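Local coordinates for metallo-beta-lactamase 1 (Acinetobacter baumannii, PDB 5MMD), which probably hydrolyses beta-lactam antibiotics to substituted beta-amino acids with the help of zinc ions, a reaction that underlies antibiotic resistance, at residues A[11-23]-A[31-43]. Numbering follows the deposited sequence.
Sequences EEIDNGVFLHKSY and LVSSNGLVVISGG
With chi1 at 66°, the CG of His20 sits between its own backbone N and carbonyl carbon, which swings the imidazole across the neighbouring strand and lays one face against Gly36 in a CH-pi contact, CA 3.5 Å from the ring centroid and set toward the rim. Glycine suits the spot, since the imidazole takes the space beside its CA. The backbones pair antiparallel, Phe18 N to Val38 O at 2.8 Å and Val38 N to Phe18 O at 2.7 Å. Lys21 runs out extended and then bends at chi3 and chi4, folding its ammonium back so that NZ reaches Asn35 OD1 at 2.7 Å; the amide ND2 is taken by the carbonyls of Pro199 and Gly202. Beyond them, Ser33 CB lies 4.0 Å from the Tyr23 ring centroid, a CH-pi contact in which the short serine side chain lets the ring lie close to the strand. At the other end Ile40 CG1 touches the edge of Phe18 at CE1 (3.9 Å), while on the opposite face of the sheet Leu37 CD2 meets Ile13 CD1 at 3.9 Å. Strands 17-26 and 32-41 thus form a twisted antiparallel beta hairpin in the larger sheet of the alpha-beta/beta-alpha metallo-beta-lactamase fold, with the Ser34 side chain, its OG hydrogen-bonded to Lys83 NZ, beside the zinc ligands Asp82 and His201.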
ATOM      1  N   GLU A  11      -0.188 -13.718  -6.606  1.00 18.18           N
ATOM      2  CA  GLU A  11      -0.403 -13.722  -8.046  1.00 20.07           C
ATOM      3  C   GLU A  11       0.649 -12.891  -8.784  1.00 19.02           C
ATOM      4  O   GLU A  11       0.889 -11.744  -8.419  1.00 17.93           O
ATOM      5  CB  GLU A  11      -1.800 -13.172  -8.320  1.00 22.66           C
ATOM      6  CG  GLU A  11      -2.093 -12.674  -9.701  1.00 25.26           C
ATOM      7  CD  GLU A  11      -3.531 -12.124  -9.790  1.00 27.08           C
ATOM      8  OE1 GLU A  11      -4.024 -11.965 -10.929  1.00 29.12           O
ATOM      9  OE2 GLU A  11      -4.140 -11.846  -8.702  1.00 28.08           O
ATOM     10  N   GLU A  12       1.260 -13.444  -9.836  1.00 19.28           N
ATOM     11  CA  GLU A  12       2.219 -12.654 -10.615  1.00 18.21           C
ATOM     12  C   GLU A  12       1.522 -11.641 -11.515  1.00 18.06           C
ATOM     13  O   GLU A  12       0.646 -12.026 -12.287  1.00 19.43           O
ATOM     14  CB  GLU A  12       3.107 -13.562 -11.462  1.00 19.61           C
ATOM     15  CG  GLU A  12       4.313 -12.857 -12.027  1.00 20.75           C
ATOM     16  CD  GLU A  12       5.039 -13.681 -13.082  1.00 24.80           C
ATOM     17  OE1 GLU A  12       5.084 -13.246 -14.252  1.00 27.08           O
ATOM     18  OE2 GLU A  12       5.569 -14.766 -12.745  1.00 26.10           O
ATOM     19  N   ILE A  13       1.924 -10.371 -11.482  1.00 16.66           N
ATOM     20  CA  ILE A  13       1.317  -9.364 -12.370  1.00 17.77           C
ATOM     21  C   ILE A  13       2.288  -8.760 -13.386  1.00 19.03           C
ATOM     22  O   ILE A  13       1.851  -8.134 -14.349  1.00 20.61           O
ATOM     23  CB  ILE A  13       0.626  -8.203 -11.574  1.00 17.41           C
ATOM     24  CG1 ILE A  13       1.631  -7.315 -10.821  1.00 15.22           C
ATOM     25  CG2 ILE A  13      -0.436  -8.756 -10.624  1.00 16.18           C
ATOM     26  CD1 ILE A  13       0.962  -6.208 -10.018  1.00 14.38           C
ATOM     27  N   ASP A  14       3.586  -8.969 -13.179  1.00 18.67           N
ATOM     28  CA  ASP A  14       4.632  -8.584 -14.109  1.00 20.34           C
ATOM     29  C   ASP A  14       5.881  -9.358 -13.684  1.00 19.95           C
ATOM     30  O   ASP A  14       5.864 -10.000 -12.652  1.00 18.49           O
ATOM     31  CB  ASP A  14       4.862  -7.080 -14.094  1.00 20.15           C
ATOM     32  CG  ASP A  14       5.610  -6.583 -15.301  1.00 22.98           C
ATOM     33  OD1 ASP A  14       6.099  -7.399 -16.133  0.66 24.29           O
ATOM     34  OD2 ASP A  14       5.725  -5.353 -15.419  1.00 22.90           O
ATOM     35  N   ASN A  15       6.932  -9.347 -14.501  1.00 22.48           N
ATOM     36  CA  ASN A  15       8.150 -10.079 -14.164  1.00 21.93           C
ATOM     37  C   ASN A  15       8.685  -9.552 -12.833  1.00 20.01           C
ATOM     38  O   ASN A  15       8.957  -8.358 -12.676  1.00 19.78           O
ATOM     39  CB  ASN A  15       9.215  -9.947 -15.273  1.00 24.50           C
ATOM     40  CG  ASN A  15       8.845 -10.697 -16.565  1.00 27.12           C
ATOM     41  OD1 ASN A  15       8.096 -11.675 -16.551  1.00 26.77           O
ATOM     42  ND2 ASN A  15       9.387 -10.242 -17.675  1.00 29.32           N
ATOM     43  N   GLY A  16       8.812 -10.444 -11.861  1.00 18.92           N
ATOM     44  CA  GLY A  16       9.276 -10.068 -10.534  1.00 17.36           C
ATOM     45  C   GLY A  16       8.397  -9.114  -9.757  1.00 16.12           C
ATOM     46  O   GLY A  16       8.875  -8.430  -8.853  1.00 15.17           O
ATOM     47  N   VAL A  17       7.104  -9.100 -10.058  1.00 16.14           N
ATOM     48  CA  VAL A  17       6.188  -8.300  -9.288  1.00 14.03           C
ATOM     49  C   VAL A  17       4.970  -9.143  -9.022  1.00 13.93           C
ATOM     50  O   VAL A  17       4.327  -9.612  -9.957  1.00 14.93           O
ATOM     51  CB  VAL A  17       5.791  -7.019  -9.999  1.00 14.90           C
ATOM     52  CG1 VAL A  17       4.864  -6.223  -9.113  1.00 14.23           C
ATOM     53  CG2 VAL A  17       7.009  -6.232 -10.382  1.00 15.54           C
ATOM     54  N   PHE A  18       4.692  -9.336  -7.742  1.00 12.66           N
ATOM     55  CA  PHE A  18       3.612 -10.207  -7.280  1.00 14.32           C
ATOM     56  C   PHE A  18       2.591  -9.458  -6.452  1.00 13.47           C
ATOM     57  O   PHE A  18       2.966  -8.733  -5.537  1.00 13.29           O
ATOM     58  CB  PHE A  18       4.187 -11.341  -6.445  1.00 14.11           C
ATOM     59  CG  PHE A  18       5.188 -12.166  -7.191  1.00 15.14           C
ATOM     60  CD1 PHE A  18       6.542 -11.829  -7.138  1.00 15.74           C
ATOM     61  CD2 PHE A  18       4.780 -13.238  -7.974  1.00 16.21           C
ATOM     62  CE1 PHE A  18       7.490 -12.586  -7.840  1.00 16.50           C
ATOM     63  CE2 PHE A  18       5.729 -14.020  -8.683  1.00 17.65           C
ATOM     64  CZ  PHE A  18       7.079 -13.685  -8.619  1.00 18.51           C
ATOM     65  N   LEU A  19       1.308  -9.619  -6.771  1.00 13.87           N
ATOM     66  CA  LEU A  19       0.236  -9.058  -5.949  1.00 13.02           C
ATOM     67  C   LEU A  19      -0.131 -10.052  -4.855  1.00 12.39           C
ATOM     68  O   LEU A  19      -0.405 -11.227  -5.140  1.00 13.44           O
ATOM     69  CB  LEU A  19      -0.973  -8.750  -6.809  1.00 15.29           C
ATOM     70  CG  LEU A  19      -2.285  -8.337  -6.148  1.00 15.94           C
ATOM     71  CD1 LEU A  19      -2.284  -6.894  -5.844  1.00 15.05           C
ATOM     72  CD2 LEU A  19      -3.434  -8.650  -7.068  1.00 18.18           C
ATOM     73  N   HIS A  20      -0.153  -9.605  -3.601  1.00 12.45           N
ATOM     74  CA  HIS A  20      -0.609 -10.479  -2.535  1.00 12.38           C
ATOM     75  C   HIS A  20      -1.958  -9.937  -2.008  1.00 12.04           C
ATOM     76  O   HIS A  20      -2.193  -8.721  -1.955  1.00 11.49           O
ATOM     77  CB  HIS A  20       0.454 -10.636  -1.438  1.00 11.57           C
ATOM     78  CG  HIS A  20       0.773  -9.386  -0.663  1.00 10.70           C
ATOM     79  ND1 HIS A  20       0.043  -8.984   0.441  1.00 10.88           N
ATOM     80  CD2 HIS A  20       1.795  -8.503  -0.777  1.00  9.92           C
ATOM     81  CE1 HIS A  20       0.546  -7.864   0.918  1.00 10.86           C
ATOM     82  NE2 HIS A  20       1.646  -7.573   0.223  1.00 10.86           N
ATOM     83  N   LYS A  21      -2.849 -10.852  -1.675  1.00 12.44           N
ATOM     84  CA  LYS A  21      -4.199 -10.481  -1.329  1.00 13.29           C
ATOM     85  C   LYS A  21      -4.549 -11.232  -0.096  1.00 14.22           C
ATOM     86  O   LYS A  21      -4.337 -12.438  -0.027  1.00 16.01           O
ATOM     87  CB  LYS A  21      -5.136 -10.790  -2.484  1.00 16.14           C
ATOM     88  CG  LYS A  21      -6.531 -10.229  -2.329  1.00 18.06           C
ATOM     89  CD  LYS A  21      -7.426 -10.637  -3.531  1.00 20.61           C
ATOM     90  CE  LYS A  21      -6.895 -10.161  -4.860  1.00 20.61           C
ATOM     91  NZ  LYS A  21      -6.924  -8.658  -5.038  1.00 20.57           N
ATOM     92  N   SER A  22      -5.013 -10.514   0.922  1.00 13.10           N
ATOM     93  CA  SER A  22      -5.382 -11.158   2.187  1.00 13.05           C
ATOM     94  C   SER A  22      -6.688 -10.589   2.672  1.00 14.11           C
ATOM     95  O   SER A  22      -7.097  -9.530   2.221  1.00 13.89           O
ATOM     96  CB  SER A  22      -4.291 -10.963   3.242  1.00 10.98           C
ATOM     97  OG  SER A  22      -4.038  -9.601   3.482  1.00 10.08           O
ATOM     98  N   TYR A  23      -7.341 -11.315   3.572  1.00 14.54           N
ATOM     99  CA  TYR A  23      -8.721 -11.011   3.931  1.00 16.10           C
ATOM    100  C   TYR A  23      -8.961 -10.691   5.411  1.00 16.66           C
ATOM    101  O   TYR A  23      -8.247 -11.159   6.291  1.00 16.21           O
ATOM    102  CB  TYR A  23      -9.621 -12.186   3.539  1.00 16.72           C
ATOM    103  CG  TYR A  23      -9.657 -12.471   2.052  1.00 17.15           C
ATOM    104  CD1 TYR A  23      -8.644 -13.217   1.443  1.00 16.31           C
ATOM    105  CD2 TYR A  23     -10.727 -12.045   1.265  1.00 18.48           C
ATOM    106  CE1 TYR A  23      -8.686 -13.497   0.092  1.00 17.83           C
ATOM    107  CE2 TYR A  23     -10.788 -12.334  -0.109  1.00 18.83           C
ATOM    108  CZ  TYR A  23      -9.761 -13.064  -0.688  1.00 18.52           C
ATOM    109  OH  TYR A  23      -9.761 -13.358  -2.040  1.00 19.32           O
ATOM    110  N   LEU A  31     -16.899  -9.151   4.514  1.00 19.45           N
ATOM    111  CA  LEU A  31     -15.632  -9.771   4.156  1.00 18.40           C
ATOM    112  C   LEU A  31     -14.961  -8.862   3.145  1.00 17.22           C
ATOM    113  O   LEU A  31     -15.538  -8.592   2.107  1.00 19.02           O
ATOM    114  CB  LEU A  31     -15.860 -11.180   3.589  1.00 19.42           C
ATOM    115  CG  LEU A  31     -14.601 -12.003   3.298  1.00 19.23           C
ATOM    116  CD1 LEU A  31     -13.694 -12.162   4.523  1.00 17.80           C
ATOM    117  CD2 LEU A  31     -14.985 -13.386   2.728  1.00 20.87           C
ATOM    118  N   VAL A  32     -13.763  -8.378   3.478  1.00 15.25           N
ATOM    119  CA  VAL A  32     -13.010  -7.431   2.682  1.00 15.60           C
ATOM    120  C   VAL A  32     -11.619  -8.018   2.346  1.00 13.01           C
ATOM    121  O   VAL A  32     -11.029  -8.760   3.140  1.00 13.96           O
ATOM    122  CB  VAL A  32     -12.842  -6.092   3.466  1.00 14.87           C
ATOM    123  CG1 VAL A  32     -12.154  -5.038   2.634  1.00 14.27           C
ATOM    124  CG2 VAL A  32     -14.171  -5.619   3.971  1.00 16.62           C
ATOM    125  N   SER A  33     -11.085  -7.732   1.160  1.00 14.90           N
ATOM    126  CA  SER A  33      -9.732  -8.153   0.851  1.00 11.69           C
ATOM    127  C   SER A  33      -8.815  -6.916   0.790  1.00 11.12           C
ATOM    128  O   SER A  33      -9.269  -5.812   0.539  1.00 11.14           O
ATOM    129  CB  SER A  33      -9.675  -8.912  -0.477  1.00 13.21           C
ATOM    130  OG  SER A  33     -10.018  -8.065  -1.562  1.00 13.54           O
ATOM    131  N   SER A  34      -7.527  -7.144   0.920  1.00 10.27           N
ATOM    132  CA  SER A  34      -6.541  -6.056   0.870  1.00 10.43           C
ATOM    133  C   SER A  34      -5.368  -6.467   0.022  1.00  9.84           C
ATOM    134  O   SER A  34      -4.947  -7.603   0.132  1.00 11.60           O
ATOM    135  CB  SER A  34      -6.084  -5.709   2.278  1.00 10.18           C
ATOM    136  OG  SER A  34      -4.865  -4.962   2.269  1.00 10.41           O
ATOM    137  N   ASN A  35      -4.843  -5.544  -0.787  1.00  8.96           N
ATOM    138  CA  ASN A  35      -3.720  -5.810  -1.691  1.00  9.38           C
ATOM    139  C   ASN A  35      -2.388  -5.317  -1.133  1.00 10.14           C
ATOM    140  O   ASN A  35      -2.342  -4.329  -0.419  1.00  7.99           O
ATOM    141  CB  ASN A  35      -3.903  -5.124  -3.043  1.00 10.62           C
ATOM    142  CG  ASN A  35      -5.151  -5.575  -3.771  1.00 10.88           C
ATOM    143  OD1 ASN A  35      -5.576  -6.717  -3.672  1.00 11.93           O
ATOM    144  ND2 ASN A  35      -5.751  -4.653  -4.509  1.00 12.40           N
ATOM    145  N   GLY A  36      -1.320  -5.990  -1.514  1.00 10.21           N
ATOM    146  CA  GLY A  36       0.022  -5.426  -1.363  1.00  9.24           C
ATOM    147  C   GLY A  36       0.870  -6.006  -2.489  1.00  8.60           C
ATOM    148  O   GLY A  36       0.324  -6.729  -3.330  1.00  9.70           O
ATOM    149  N   LEU A  37       2.161  -5.676  -2.544  1.00  9.94           N
ATOM    150  CA  LEU A  37       3.035  -6.280  -3.555  1.00 11.16           C
ATOM    151  C   LEU A  37       4.235  -6.957  -2.933  1.00 11.43           C
ATOM    152  O   LEU A  37       4.671  -6.639  -1.833  1.00 11.54           O
ATOM    153  CB  LEU A  37       3.523  -5.244  -4.574  1.00 11.61           C
ATOM    154  CG  LEU A  37       2.493  -4.472  -5.419  1.00 10.79           C
ATOM    155  CD1 LEU A  37       3.127  -3.393  -6.282  1.00 12.55           C
ATOM    156  CD2 LEU A  37       1.681  -5.417  -6.319  1.00 12.26           C
ATOM    157  N   VAL A  38       4.805  -7.876  -3.695  1.00 12.29           N
ATOM    158  CA  VAL A  38       6.155  -8.315  -3.452  1.00 13.43           C
ATOM    159  C   VAL A  38       6.921  -7.949  -4.735  1.00 13.46           C
ATOM    160  O   VAL A  38       6.547  -8.340  -5.857  1.00 13.79           O
ATOM    161  CB  VAL A  38       6.255  -9.834  -3.139  1.00 13.96           C
ATOM    162  CG1 VAL A  38       7.702 -10.229  -2.831  1.00 14.71           C
ATOM    163  CG2 VAL A  38       5.350 -10.213  -2.021  1.00 13.60           C
ATOM    164  N   VAL A  39       7.993  -7.185  -4.563  1.00 13.64           N
ATOM    165  CA  VAL A  39       8.806  -6.737  -5.681  1.00 14.81           C
ATOM    166  C   VAL A  39      10.230  -7.300  -5.588  1.00 15.56           C
ATOM    167  O   VAL A  39      10.888  -7.220  -4.552  1.00 15.78           O
ATOM    168  CB  VAL A  39       8.863  -5.220  -5.719  1.00 14.99           C
ATOM    169  CG1 VAL A  39       9.712  -4.747  -6.871  1.00 17.18           C
ATOM    170  CG2 VAL A  39       7.467  -4.630  -5.752  1.00 13.25           C
ATOM    171  N   ILE A  40      10.698  -7.846  -6.695  1.00 16.49           N
ATOM    172  CA  ILE A  40      12.007  -8.461  -6.770  1.00 16.71           C
ATOM    173  C   ILE A  40      12.990  -7.681  -7.611  1.00 17.92           C
ATOM    174  O   ILE A  40      12.683  -7.279  -8.732  1.00 18.44           O
ATOM    175  CB  ILE A  40      11.931  -9.855  -7.379  1.00 17.04           C
ATOM    176  CG1 ILE A  40      10.755 -10.636  -6.835  1.00 15.70           C
ATOM    177  CG2 ILE A  40      13.290 -10.600  -7.212  1.00 18.17           C
ATOM    178  CD1 ILE A  40      10.792 -10.887  -5.415  1.00 15.81           C
ATOM    179  N   SER A  41      14.204  -7.547  -7.073  1.00 18.86           N
ATOM    180  CA  SER A  41      15.341  -7.033  -7.799  1.00 20.69           C
ATOM    181  C   SER A  41      16.604  -7.811  -7.382  1.00 21.92           C
ATOM    182  O   SER A  41      16.952  -7.868  -6.206  1.00 21.74           O
ATOM    183  CB  SER A  41      15.516  -5.547  -7.533  1.00 21.50           C
ATOM    184  OG  SER A  41      16.619  -5.024  -8.247  1.00 23.04           O
ATOM    185  N   GLY A  42      17.256  -8.451  -8.352  1.00 23.36           N
ATOM    186  CA  GLY A  42      18.514  -9.132  -8.081  1.00 25.12           C
ATOM    187  C   GLY A  42      18.377 -10.177  -6.998  1.00 24.13           C
ATOM    188  O   GLY A  42      19.244 -10.334  -6.155  1.00 25.01           O
ATOM    189  N   GLY A  43      17.263 -10.884  -6.992  1.00 22.69           N
ATOM    190  CA  GLY A  43      17.066 -11.946  -6.029  1.00 22.20           C
ATOM    191  C   GLY A  43      16.529 -11.466  -4.696  1.00 21.43           C
ATOM    192  O   GLY A  43      16.107 -12.295  -3.883  1.00 20.36           O
TER
HETATM  193  O   HOH W   1      10.406  -6.159 -10.102  1.00 17.00           O
HETATM  194  O   HOH W   2      -2.507  -8.500   1.373  1.00  8.68           O
HETATM  195  O   HOH W   3     -10.075  -8.159  -5.056  1.00 30.12           O